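Histone-lysine N-methyltransferase SETMAR (PDB 3BO5) dimethylates a lysine of histone H3 with its SET methyltransferase domain and, fused to a DNA-binding mariner transposase part, takes part in DNA double-strand break repair. Local coordinates at residues Pro60-Ile63 and Pro68-Pro71; Glu81-Asp84 and Cys88-Asp91; Cys109-Ser112 and Asn117-Val120. The protein carries 2 engineered substitutions. All coordinates share one frame; numbering follows the deposited sequence.

Contact 1: Pro60-Ile63 and Pro68-Pro71; sequences PGCI and PCLP. With ZN (zinc ion), chain D; ZN (zinc ion), chain B; ZN (zinc ion), chain C.
Cys62 and Cys69 meet through one metal: both SG atoms bind the zinc ion of chain D, Cys62 SG at 2.4 Å and Cys69 SG at the same length, and they subtend about 107° at it, close to tetrahedral. The two sulfurs are 3.8 Å apart, Cys62 SG to Cys69 SG, the usual spacing of ligands on one zinc and no sign of a disulfide. Each sulfur then reaches a second metal. Cys62 SG binds the zinc ion of chain B at 2.4 Å, while Cys69 SG binds that of chain C, also at 2.4 Å. The metal-sulfur-metal angle at Cys62 is about 103°, as expected for a bridging thiolate. Shared between two cations, each sulfur probably stays deprotonated.

This is the triangular three-zinc cluster of the pre-SET domain, in which nine cysteines serve three metals. Cys64 and Cys74 complete the chain D site, and Cys105 bridges the remaining edge, between the chain B and chain C ions.

The two cysteines reach the shared metal by different chi1 values. In Cys62, SG sits between the backbone N and the carbonyl carbon (chi1 62°), the crowded position, with CB directed at Pro68-Pro71. In Cys69, SG is anti to the carbonyl carbon instead. Further out, Gly61 leads into Cys62 with backbone angles that would bring a CB into collision with Pro60 O, which a glycine avoids. Leu70 O takes a weak hydrogen bond from Thr73 OG1. Pro71 packs on Leu77 and Glu81, and the Cys62 side chain touches Ser75.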
loop_
_atom_site.group_PDB
_atom_site.type_symbol
_atom_site.label_atom_id
_atom_site.label_comp_id
_atom_site.label_asym_id
_atom_site.label_seq_id
_atom_site.Cartn_x
_atom_site.Cartn_y
_atom_site.Cartn_z
ATOM N N PRO A 60 -19.708 2.856 -11.284
ATOM C CA PRO A 60 -21.094 2.847 -10.793
ATOM C C PRO A 60 -21.508 1.655 -9.943
ATOM O O PRO A 60 -22.568 1.706 -9.304
ATOM C CB PRO A 60 -21.928 2.811 -12.052
ATOM C CG PRO A 60 -21.075 2.344 -13.134
ATOM C CD PRO A 60 -19.619 2.691 -12.745
ATOM N N GLY A 61 -20.629 0.680 -9.931
ATOM C CA GLY A 61 -20.851 -0.502 -9.064
ATOM C C GLY A 61 -21.626 -1.633 -9.731
ATOM O O GLY A 61 -21.994 -1.578 -10.933
ATOM N N CYS A 62 -21.897 -2.675 -8.938
ATOM C CA CYS A 62 -22.641 -3.814 -9.465
ATOM C C CYS A 62 -24.105 -3.662 -9.132
ATOM O O CYS A 62 -24.531 -2.799 -8.348
ATOM C CB CYS A 62 -22.097 -5.085 -8.845
ATOM S SG CYS A 62 -22.280 -5.167 -7.044
ATOM N N ILE A 63 -24.883 -4.583 -9.759
ATOM C CA ILE A 63 -26.323 -4.475 -9.571
ATOM C C ILE A 63 -26.885 -5.454 -8.567
ATOM O O ILE A 63 -28.095 -5.523 -8.409
ATOM C CB ILE A 63 -27.095 -4.664 -10.901
ATOM C CG1 ILE A 63 -26.927 -6.073 -11.450
ATOM C CG2 ILE A 63 -26.658 -3.586 -11.926
ATOM C CD1 ILE A 63 -27.794 -6.381 -12.724
ATOM N N PRO A 68 -26.045 -12.461 -2.739
ATOM C CA PRO A 68 -24.662 -12.007 -2.625
ATOM C C PRO A 68 -23.961 -11.859 -3.980
ATOM O O PRO A 68 -24.292 -12.473 -5.005
ATOM C CB PRO A 68 -23.977 -13.127 -1.823
ATOM C CG PRO A 68 -25.158 -13.656 -0.936
ATOM C CD PRO A 68 -26.322 -13.659 -1.889
ATOM N N CYS A 69 -22.901 -11.048 -3.917
ATOM C CA CYS A 69 -22.106 -10.845 -5.056
ATOM C C CYS A 69 -21.300 -12.127 -5.299
ATOM O O CYS A 69 -20.487 -12.563 -4.456
ATOM C CB CYS A 69 -21.146 -9.665 -4.785
ATOM S SG CYS A 69 -22.068 -8.152 -4.630
ATOM N N LEU A 70 -21.511 -12.656 -6.466
ATOM C CA LEU A 70 -20.766 -13.861 -6.892
ATOM C C LEU A 70 -20.321 -13.743 -8.332
ATOM O O LEU A 70 -20.948 -13.056 -9.174
ATOM C CB LEU A 70 -21.601 -15.114 -6.647
ATOM C CG LEU A 70 -21.819 -15.500 -5.166
ATOM C CD1 LEU A 70 -23.046 -16.416 -5.113
ATOM C CD2 LEU A 70 -20.607 -16.157 -4.563
ATOM N N PRO A 71 -19.206 -14.424 -8.662
ATOM C CA PRO A 71 -18.747 -14.414 -10.027
ATOM C C PRO A 71 -19.804 -14.874 -11.043
ATOM O O PRO A 71 -20.571 -15.812 -10.746
ATOM C CB PRO A 71 -17.553 -15.381 -9.996
ATOM C CG PRO A 71 -17.004 -15.288 -8.683
ATOM C CD PRO A 71 -18.298 -15.189 -7.790
HETATM ZN ZN ZN D . -22.107 -7.517 -6.955
HETATM ZN ZN ZN B . -20.074 -4.446 -6.463
HETATM ZN ZN ZN C . -20.705 -6.727 -3.326
#

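Contact 2: Glu81-Asp84 and Cys88-Asp91; sequences ENYD and CLRD
Tyr83 and Leu89 face each other, with CA atoms 4.6 Å apart, as a single antiparallel beta bridge, a non-hydrogen-bonded pair across a tight loop of the pre-SET domain. The bonds lie on its two flanks: Arg90 N donates to Asn82 O at 2.8 Å, nearly straight at 174°, and Asp84 N donates to Cys88 O at 2.9 Å.

Besides this backbone ladder, the loop end and the inward-facing Tyr83 are the tight parts. With its CG between the backbone N and the carbonyl carbon (chi1 69°), Asp84 turns its carboxylate back over the loop, and OD1 accepts Cys88 N from well above the carboxylate plane. The same OD1 takes the N-H of Asn86, an Asx turn, so two backbone donors fix this group, and Cys88 CB lies against both of its oxygens. Tyr83 is buried. Cys88 O lies at the edge of its ring, CE1 touches Leu89 CD1 at 3.8 Å, and the rest of the ring packs on Val102 and Val222; its OH makes a weak hydrogen bond with Glu104.

The exposed end of Arg90 is held more loosely. The extended Arg90 chain, CG to NE, runs across the backbone of Glu81-Asp84 and lays one guanidinium face over Asp84 CB. Its NE makes only a weak bond to Tyr83 O, 3.2 Å and bent to 144°. Glu81 OE1 forms a salt bridge with Arg90 NH2 at 3.5 Å, but the oxygen stands well out of the guanidinium plane, so charge attraction holds the pair without a directed N-H. Glu81 also has a long, weak ion pair with Arg116. At the far end of the bridge, away from the guanidinium, water 1 donates to Asn82 O at 2.7 Å and to Arg90 O at 2.6 Å.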
loop_
_atom_site.group_PDB
_atom_site.type_symbol
_atom_site.label_atom_id
_atom_site.label_comp_id
_atom_site.label_asym_id
_atom_site.label_seq_id
_atom_site.Cartn_x
_atom_site.Cartn_y
_atom_site.Cartn_z
ATOM N N GLU A 81 -13.568 -14.475 -7.599
ATOM C CA GLU A 81 -13.567 -13.821 -6.310
ATOM C C GLU A 81 -12.174 -13.311 -6.051
ATOM O O GLU A 81 -11.206 -13.991 -6.385
ATOM C CB GLU A 81 -13.990 -14.775 -5.216
ATOM C CG GLU A 81 -15.489 -15.099 -5.326
ATOM C CD GLU A 81 -15.971 -15.884 -4.103
ATOM O OE1 GLU A 81 -15.568 -17.065 -3.989
ATOM O OE2 GLU A 81 -16.682 -15.290 -3.234
ATOM N N ASN A 82 -12.057 -12.128 -5.455
ATOM C CA ASN A 82 -10.742 -11.647 -5.092
ATOM C C ASN A 82 -10.345 -12.204 -3.749
ATOM O O ASN A 82 -9.126 -12.408 -3.508
ATOM C CB ASN A 82 -10.784 -10.125 -4.998
ATOM C CG ASN A 82 -11.034 -9.495 -6.309
ATOM O OD1 ASN A 82 -10.314 -9.744 -7.293
ATOM N ND2 ASN A 82 -12.086 -8.662 -6.380
ATOM N N TYR A 83 -11.329 -12.410 -2.888
ATOM C CA TYR A 83 -11.044 -12.736 -1.515
ATOM C C TYR A 83 -11.834 -13.967 -1.106
ATOM O O TYR A 83 -12.926 -14.244 -1.646
ATOM C CB TYR A 83 -11.453 -11.596 -0.581
ATOM C CG TYR A 83 -10.863 -10.258 -1.028
ATOM C CD1 TYR A 83 -9.481 -10.018 -0.919
ATOM C CD2 TYR A 83 -11.692 -9.264 -1.573
ATOM C CE1 TYR A 83 -8.921 -8.784 -1.289
ATOM C CE2 TYR A 83 -11.134 -8.012 -1.941
ATOM C CZ TYR A 83 -9.755 -7.803 -1.811
ATOM O OH TYR A 83 -9.247 -6.608 -2.186
ATOM N N ASP A 84 -11.276 -14.672 -0.124
ATOM C CA ASP A 84 -12.027 -15.744 0.501
ATOM C C ASP A 84 -12.856 -15.288 1.661
ATOM O O ASP A 84 -13.005 -14.102 1.940
ATOM C CB ASP A 84 -11.115 -16.932 0.890
ATOM C CG ASP A 84 -10.181 -16.631 1.985
ATOM O OD1 ASP A 84 -10.445 -15.731 2.822
ATOM O OD2 ASP A 84 -9.179 -17.391 2.051
ATOM N N CYS A 88 -9.067 -13.186 2.990
ATOM C CA CYS A 88 -7.719 -13.332 2.479
ATOM C C CYS A 88 -7.699 -13.183 0.951
ATOM O O CYS A 88 -8.614 -13.671 0.266
ATOM C CB CYS A 88 -7.151 -14.696 2.889
ATOM S SG CYS A 88 -6.917 -14.864 4.590
ATOM N N LEU A 89 -6.668 -12.568 0.383
ATOM C CA LEU A 89 -6.521 -12.430 -1.043
ATOM C C LEU A 89 -6.300 -13.808 -1.644
ATOM O O LEU A 89 -5.308 -14.503 -1.265
ATOM C CB LEU A 89 -5.276 -11.588 -1.299
ATOM C CG LEU A 89 -5.039 -11.296 -2.781
ATOM C CD1 LEU A 89 -6.132 -10.376 -3.262
ATOM C CD2 LEU A 89 -3.646 -10.736 -3.093
ATOM N N ARG A 90 -7.155 -14.223 -2.563
ATOM C CA ARG A 90 -6.987 -15.572 -3.101
ATOM C C ARG A 90 -5.773 -15.592 -4.059
ATOM O O ARG A 90 -5.416 -14.588 -4.655
ATOM C CB ARG A 90 -8.254 -15.986 -3.838
ATOM C CG ARG A 90 -9.459 -16.077 -2.991
ATOM C CD ARG A 90 -10.644 -16.482 -3.920
ATOM N NE ARG A 90 -11.806 -16.836 -3.104
ATOM C CZ ARG A 90 -12.034 -18.048 -2.575
ATOM N NH1 ARG A 90 -11.179 -19.052 -2.767
ATOM N NH2 ARG A 90 -13.121 -18.239 -1.833
ATOM N N ASP A 91 -5.128 -16.736 -4.218
ATOM C CA ASP A 91 -4.031 -16.804 -5.203
ATOM C C ASP A 91 -2.718 -16.891 -4.478
ATOM O O ASP A 91 -2.073 -17.944 -4.521
ATOM C CB ASP A 91 -3.991 -15.580 -6.159
HETATM O O HOH W 1 -7.204 -12.846 -5.424
#

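Contact 3: Cys109-Ser112 and Asn117-Val120; sequences CRCS and NRVV. With ZN (zinc ion), chain B; ZN (zinc ion), chain C.
Ser112 and Arg118 keep their CA atoms 9.3 Å apart, so the backbones do not pair, and the loop Cys109-Ser112 instead offers three carbonyl oxygens to one side chain. Arg118 spans the gap with its chain extended from CG to NE (chi2 173°, chi3 178°). Its NH2 donates to Cys111 O at 3.1 Å, approaching from above the carbonyl plane, and makes a weaker, bent bond to Cys109 O at 3.3 Å. NE adds a weak bond to Ser112 O at 3.0 Å. All three oxygens lie around the guanidinium edge, and NH1 is held by Gln121 OE1.

NH2 also lies 3.2 Å from Cys111 SG, a ligand of the zinc ion of chain C, where its positive charge probably helps offset the thiolate's. Cys109 SG binds the zinc ion of chain B. Arg118 is thus a second-shell residue that probably steadies the pre-SET loop carrying both ligands. A leucine in its place would probably leave the carbonyls of Cys109, Cys111 and Ser112 without the N-H groups that one side chain now brings them and set this loop free to shift beside the metals.

After Arg118, Val119 and Val120 pack on Phe151 of strand 151-160, and Val120 also on Ala232 and Phe234 of strand 230-235.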
loop_
_atom_site.group_PDB
_atom_site.type_symbol
_atom_site.label_atom_id
_atom_site.label_comp_id
_atom_site.label_asym_id
_atom_site.label_seq_id
_atom_site.Cartn_x
_atom_site.Cartn_y
_atom_site.Cartn_z
ATOM N N CYS A 109 -22.429 0.138 -4.896
ATOM C CA CYS A 109 -22.928 -1.228 -4.967
ATOM C C CYS A 109 -24.024 -1.361 -3.890
ATOM O O CYS A 109 -23.799 -0.942 -2.779
ATOM C CB CYS A 109 -21.751 -2.217 -4.708
ATOM S SG CYS A 109 -20.528 -2.158 -6.021
ATOM N N ARG A 110 -25.107 -2.075 -4.208
ATOM C CA ARG A 110 -26.149 -2.174 -3.212
ATOM C C ARG A 110 -26.030 -3.413 -2.382
ATOM O O ARG A 110 -26.807 -3.567 -1.431
ATOM C CB ARG A 110 -27.504 -2.112 -3.864
ATOM C CG ARG A 110 -27.780 -0.690 -4.301
ATOM C CD ARG A 110 -28.534 -0.652 -5.595
ATOM N NE ARG A 110 -29.871 -1.135 -5.348
ATOM C CZ ARG A 110 -30.811 -1.252 -6.274
ATOM N NH1 ARG A 110 -32.008 -1.725 -5.927
ATOM N NH2 ARG A 110 -30.546 -0.908 -7.524
ATOM N N CYS A 111 -25.013 -4.248 -2.666
ATOM C CA CYS A 111 -24.711 -5.316 -1.714
ATOM C C CYS A 111 -24.412 -4.762 -0.324
ATOM O O CYS A 111 -24.015 -3.584 -0.166
ATOM C CB CYS A 111 -23.534 -6.183 -2.202
ATOM S SG CYS A 111 -22.068 -5.093 -2.458
ATOM N N SER A 112 -24.560 -5.575 0.713
ATOM C CA SER A 112 -24.371 -5.063 2.059
ATOM C C SER A 112 -22.932 -4.819 2.371
ATOM O O SER A 112 -22.011 -5.268 1.625
ATOM C CB SER A 112 -24.912 -6.008 3.123
ATOM O OG SER A 112 -24.005 -7.050 3.342
ATOM N N ASN A 117 -16.609 -9.085 -1.095
ATOM C CA ASN A 117 -15.736 -8.314 -1.977
ATOM C C ASN A 117 -15.512 -6.892 -1.462
ATOM O O ASN A 117 -15.229 -5.998 -2.284
ATOM C CB ASN A 117 -16.272 -8.304 -3.430
ATOM C CG ASN A 117 -15.248 -7.891 -4.426
ATOM O OD1 ASN A 117 -14.125 -8.374 -4.376
ATOM N ND2 ASN A 117 -15.658 -7.062 -5.390
ATOM N N ARG A 118 -15.630 -6.706 -0.145
ATOM C CA ARG A 118 -15.251 -5.430 0.532
ATOM C C ARG A 118 -14.227 -5.821 1.563
ATOM O O ARG A 118 -14.576 -6.487 2.555
ATOM C CB ARG A 118 -16.471 -4.774 1.207
ATOM C CG ARG A 118 -17.602 -4.491 0.230
ATOM C CD ARG A 118 -18.776 -4.020 1.002
ATOM N NE ARG A 118 -19.955 -3.652 0.178
ATOM C CZ ARG A 118 -20.131 -2.501 -0.430
ATOM N NH1 ARG A 118 -19.168 -1.600 -0.471
ATOM N NH2 ARG A 118 -21.313 -2.284 -1.072
ATOM N N VAL A 119 -12.976 -5.465 1.316
ATOM C CA VAL A 119 -11.852 -5.873 2.204
ATOM C C VAL A 119 -10.947 -4.673 2.387
ATOM O O VAL A 119 -10.914 -4.146 3.503
ATOM C CB VAL A 119 -11.090 -7.094 1.709
ATOM C CG1 VAL A 119 -9.776 -7.299 2.444
ATOM C CG2 VAL A 119 -11.983 -8.305 1.833
ATOM N N VAL A 120 -10.244 -4.194 1.354
ATOM C CA VAL A 120 -9.329 -3.036 1.586
ATOM C C VAL A 120 -10.089 -1.862 2.191
ATOM O O VAL A 120 -9.633 -1.139 3.103
ATOM C CB VAL A 120 -8.721 -2.663 0.270
ATOM C CG1 VAL A 120 -7.892 -1.355 0.343
ATOM C CG2 VAL A 120 -7.853 -3.849 -0.228
HETATM ZN ZN ZN B . -20.074 -4.446 -6.463
HETATM ZN ZN ZN C . -20.705 -6.727 -3.326
#

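From the N terminus the contacts come in series, with none nested or crossing. Contact 1 closes the loop 64-67 through metal, contact 2 closes 85-87 by backbone pairing, and contact 3 closes 113-116 with an arginine. The first two precede strand 102-103 and the third follows it. Contacts 1 and 3 share two zinc ions, and Cys69 SG packs on Cys111 CB at 3.5 Å. Pro71 lies against Glu81, joining contacts 1 and 2. Asn82 ND2 reaches Asn117 OD1, and the Tyr83 ring meets Val119, linking contacts 2 and 3. Contacts 1 and 3 lie at the cluster; contact 2 and the Val119-Val120 end of contact 3 reach the strands of the SET domain.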